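Local coordinates for protein diguanylate cyclase with PAS/PAC sensor (Marinobacter aquaeolei, PDB 3H9W) that probably makes the bacterial messenger cyclic di-GMP from two GTP through its GGDEF domain, the present piece being its N-terminal PAS sensor domain, at residues A[3-9]-A[98-104]. Sequence-based numbering, arbitrary orientation.
Sequences KAIPWKI and ALIGFMF
The indole of Trp7 lies flat across the backbone of Gly101, its pairing partner on the neighbouring antiparallel strand, with Gly101 CA 4.2 Å from the centroid of the five-membered ring in a CH-pi contact. Trp7 CG sits between its own N and carbonyl carbon (chi1 59°), which folds the ring down over strand 98-104 instead of lifting it off the sheet. Over the opposite face comes the methyl of Met103 (selenomethionine): CE is 3.9 Å from the five-ring centroid and 17° off the ring normal, while SE approaches obliquely in a Met-aromatic contact. The indole is thus clamped between glycine backbone and methyl, and its far rim, at CZ3, meets Leu99 CB at 3.9 Å. With an alanine here in place of Trp7, the Met103 methyl would probably lose its aromatic platform and the Gly101 backbone its cover. Gly101 itself leaves the ring room, since a CB there would crowd Trp7 CZ2.

Along the two strands, three hydrogen-bonded pairs, Ile5-Met103, Trp7-Gly101 and Ile9-Leu99, give six backbone bonds, among them a short one from Ile9 N to Leu99 O (2.7 Å). On the other face of the sheet, Pro6 CB packs on Phe102 CE1 (3.6 Å), and the extended Lys8 chain lays CG against Ile100 CG2. Near the start of the first strand, Ala4 CB presses on Phe104 CE1 (3.4 Å), and Lys3 bends its NZ to that ring's edge on the way to a salt bridge with Glu67 of the second subunit. Phe102 and Phe104 each meet their counterparts there, so this face joins the dimer, whereas helix 37-42 packs against Ile9 and Met103. Strand 96-105 is the middle of the five-stranded antiparallel sheet and 5-10 lies between it and strand 15-19, in the 2-1-5-4-3 order of the PAS fold.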
loop_
_atom_site.group_PDB
_atom_site.type_symbol
_atom_site.label_atom_id
_atom_site.label_comp_id
_atom_site.label_asym_id
_atom_site.label_seq_id
_atom_site.Cartn_x
_atom_site.Cartn_y
_atom_site.Cartn_z
ATOM N N LYS A 3 -3.303 9.641 5.444
ATOM C CA LYS A 3 -4.299 9.865 4.355
ATOM C C LYS A 3 -4.589 8.555 3.632
ATOM O O LYS A 3 -5.717 8.312 3.201
ATOM C CB LYS A 3 -3.775 10.906 3.355
ATOM C CG LYS A 3 -2.483 10.511 2.647
ATOM C CD LYS A 3 -2.692 10.356 1.143
ATOM C CE LYS A 3 -1.394 10.021 0.414
ATOM N NZ LYS A 3 -0.840 8.693 0.797
ATOM N N ALA A 4 -3.567 7.716 3.496
ATOM C CA ALA A 4 -3.728 6.424 2.836
ATOM C C ALA A 4 -4.734 5.597 3.624
ATOM O O ALA A 4 -4.790 5.671 4.848
ATOM C CB ALA A 4 -2.397 5.698 2.771
ATOM N N ILE A 5 -5.536 4.814 2.918
ATOM C CA ILE A 5 -6.541 3.990 3.563
ATOM C C ILE A 5 -6.178 2.528 3.409
ATOM O O ILE A 5 -6.232 1.980 2.307
ATOM C CB ILE A 5 -7.931 4.210 2.936
ATOM C CG1 ILE A 5 -8.295 5.695 3.002
ATOM C CG2 ILE A 5 -8.967 3.382 3.679
ATOM C CD1 ILE A 5 -9.426 6.088 2.078
ATOM N N PRO A 6 -5.791 1.875 4.514
ATOM C CA PRO A 6 -5.422 0.462 4.470
ATOM C C PRO A 6 -6.661 -0.424 4.417
ATOM O O PRO A 6 -7.712 -0.063 4.951
ATOM C CB PRO A 6 -4.632 0.278 5.764
ATOM C CG PRO A 6 -5.356 1.199 6.710
ATOM C CD PRO A 6 -5.567 2.441 5.858
ATOM N N TRP A 7 -6.538 -1.569 3.756
ATOM C CA TRP A 7 -7.647 -2.510 3.665
ATOM C C TRP A 7 -7.131 -3.904 3.324
ATOM O O TRP A 7 -6.004 -4.067 2.846
ATOM C CB TRP A 7 -8.659 -2.064 2.605
ATOM C CG TRP A 7 -8.073 -1.944 1.243
ATOM C CD1 TRP A 7 -7.562 -0.817 0.662
ATOM C CD2 TRP A 7 -7.867 -3.009 0.306
ATOM N NE1 TRP A 7 -7.046 -1.117 -0.582
ATOM C CE2 TRP A 7 -7.221 -2.456 -0.822
ATOM C CE3 TRP A 7 -8.166 -4.380 0.313
ATOM C CZ2 TRP A 7 -6.862 -3.223 -1.927
ATOM C CZ3 TRP A 7 -7.812 -5.144 -0.788
ATOM C CH2 TRP A 7 -7.165 -4.561 -1.897
ATOM N N LYS A 8 -7.973 -4.900 3.571
ATOM C CA LYS A 8 -7.651 -6.289 3.294
ATOM C C LYS A 8 -8.947 -7.008 2.971
ATOM O O LYS A 8 -9.988 -6.735 3.581
ATOM C CB LYS A 8 -6.996 -6.960 4.501
ATOM C CG LYS A 8 -6.617 -8.418 4.251
ATOM C CD LYS A 8 -6.069 -9.078 5.507
ATOM C CE LYS A 8 -5.605 -10.502 5.232
ATOM N NZ LYS A 8 -5.055 -11.145 6.455
ATOM N N ILE A 9 -8.874 -7.916 2.006
ATOM C CA ILE A 9 -10.025 -8.698 1.567
ATOM C C ILE A 9 -9.737 -10.194 1.651
ATOM O O ILE A 9 -8.699 -10.661 1.180
ATOM C CB ILE A 9 -10.394 -8.385 0.097
ATOM C CG1 ILE A 9 -11.008 -6.989 -0.013
ATOM C CG2 ILE A 9 -11.359 -9.445 -0.436
ATOM C CD1 ILE A 9 -12.434 -6.913 0.451
ATOM N N ALA A 98 -5.638 -13.894 0.064
ATOM C CA ALA A 98 -6.187 -12.597 0.396
ATOM C C ALA A 98 -5.608 -11.500 -0.464
ATOM O O ALA A 98 -4.657 -11.714 -1.216
ATOM C CB ALA A 98 -5.940 -12.289 1.863
ATOM N N LEU A 99 -6.211 -10.323 -0.348
ATOM C CA LEU A 99 -5.779 -9.136 -1.071
ATOM C C LEU A 99 -5.556 -8.076 0.004
ATOM O O LEU A 99 -6.410 -7.875 0.865
ATOM C CB LEU A 99 -6.876 -8.679 -2.036
ATOM C CG LEU A 99 -7.351 -9.695 -3.077
ATOM C CD1 LEU A 99 -8.525 -9.114 -3.862
ATOM C CD2 LEU A 99 -6.204 -10.058 -4.017
ATOM N N ILE A 100 -4.408 -7.410 -0.039
ATOM C CA ILE A 100 -4.078 -6.384 0.945
ATOM C C ILE A 100 -3.538 -5.162 0.217
ATOM O O ILE A 100 -2.759 -5.292 -0.723
ATOM C CB ILE A 100 -2.980 -6.867 1.917
ATOM C CG1 ILE A 100 -1.691 -7.134 1.133
ATOM C CG2 ILE A 100 -3.417 -8.143 2.606
ATOM C CD1 ILE A 100 -0.435 -7.154 1.981
ATOM N N GLY A 101 -3.931 -3.976 0.653
ATOM C CA GLY A 101 -3.426 -2.801 -0.019
ATOM C C GLY A 101 -3.858 -1.497 0.596
ATOM O O GLY A 101 -4.204 -1.431 1.777
ATOM N N PHE A 102 -3.842 -0.455 -0.224
ATOM C CA PHE A 102 -4.224 0.876 0.222
ATOM C C PHE A 102 -5.037 1.581 -0.851
ATOM O O PHE A 102 -4.866 1.323 -2.039
ATOM C CB PHE A 102 -2.980 1.742 0.464
ATOM C CG PHE A 102 -2.141 1.330 1.638
ATOM C CD1 PHE A 102 -2.486 1.712 2.922
ATOM C CD2 PHE A 102 -0.975 0.596 1.448
ATOM C CE1 PHE A 102 -1.675 1.371 4.014
ATOM C CE2 PHE A 102 -0.158 0.247 2.530
ATOM C CZ PHE A 102 -0.515 0.641 3.810
HETATM N N MSE A 103 -5.912 2.478 -0.414
HETATM C CA MSE A 103 -6.688 3.310 -1.323
HETATM C C MSE A 103 -6.142 4.702 -1.057
HETATM O O MSE A 103 -5.949 5.089 0.096
HETATM C CB MSE A 103 -8.180 3.258 -1.003
HETATM C CG MSE A 103 -8.906 2.124 -1.684
HETATM SE SE MSE A 103 -10.647 1.854 -0.902
HETATM C CE MSE A 103 -10.742 -0.048 -1.173
ATOM N N PHE A 104 -5.885 5.443 -2.128
ATOM C CA PHE A 104 -5.328 6.787 -2.026
ATOM C C PHE A 104 -6.206 7.806 -2.732
ATOM O O PHE A 104 -6.699 7.551 -3.832
ATOM C CB PHE A 104 -3.956 6.827 -2.697
ATOM C CG PHE A 104 -2.942 5.908 -2.084
ATOM C CD1 PHE A 104 -2.232 6.295 -0.953
ATOM C CD2 PHE A 104 -2.683 4.660 -2.648
ATOM C CE1 PHE A 104 -1.273 5.452 -0.393
ATOM C CE2 PHE A 104 -1.725 3.809 -2.095
ATOM C CZ PHE A 104 -1.020 4.208 -0.966
#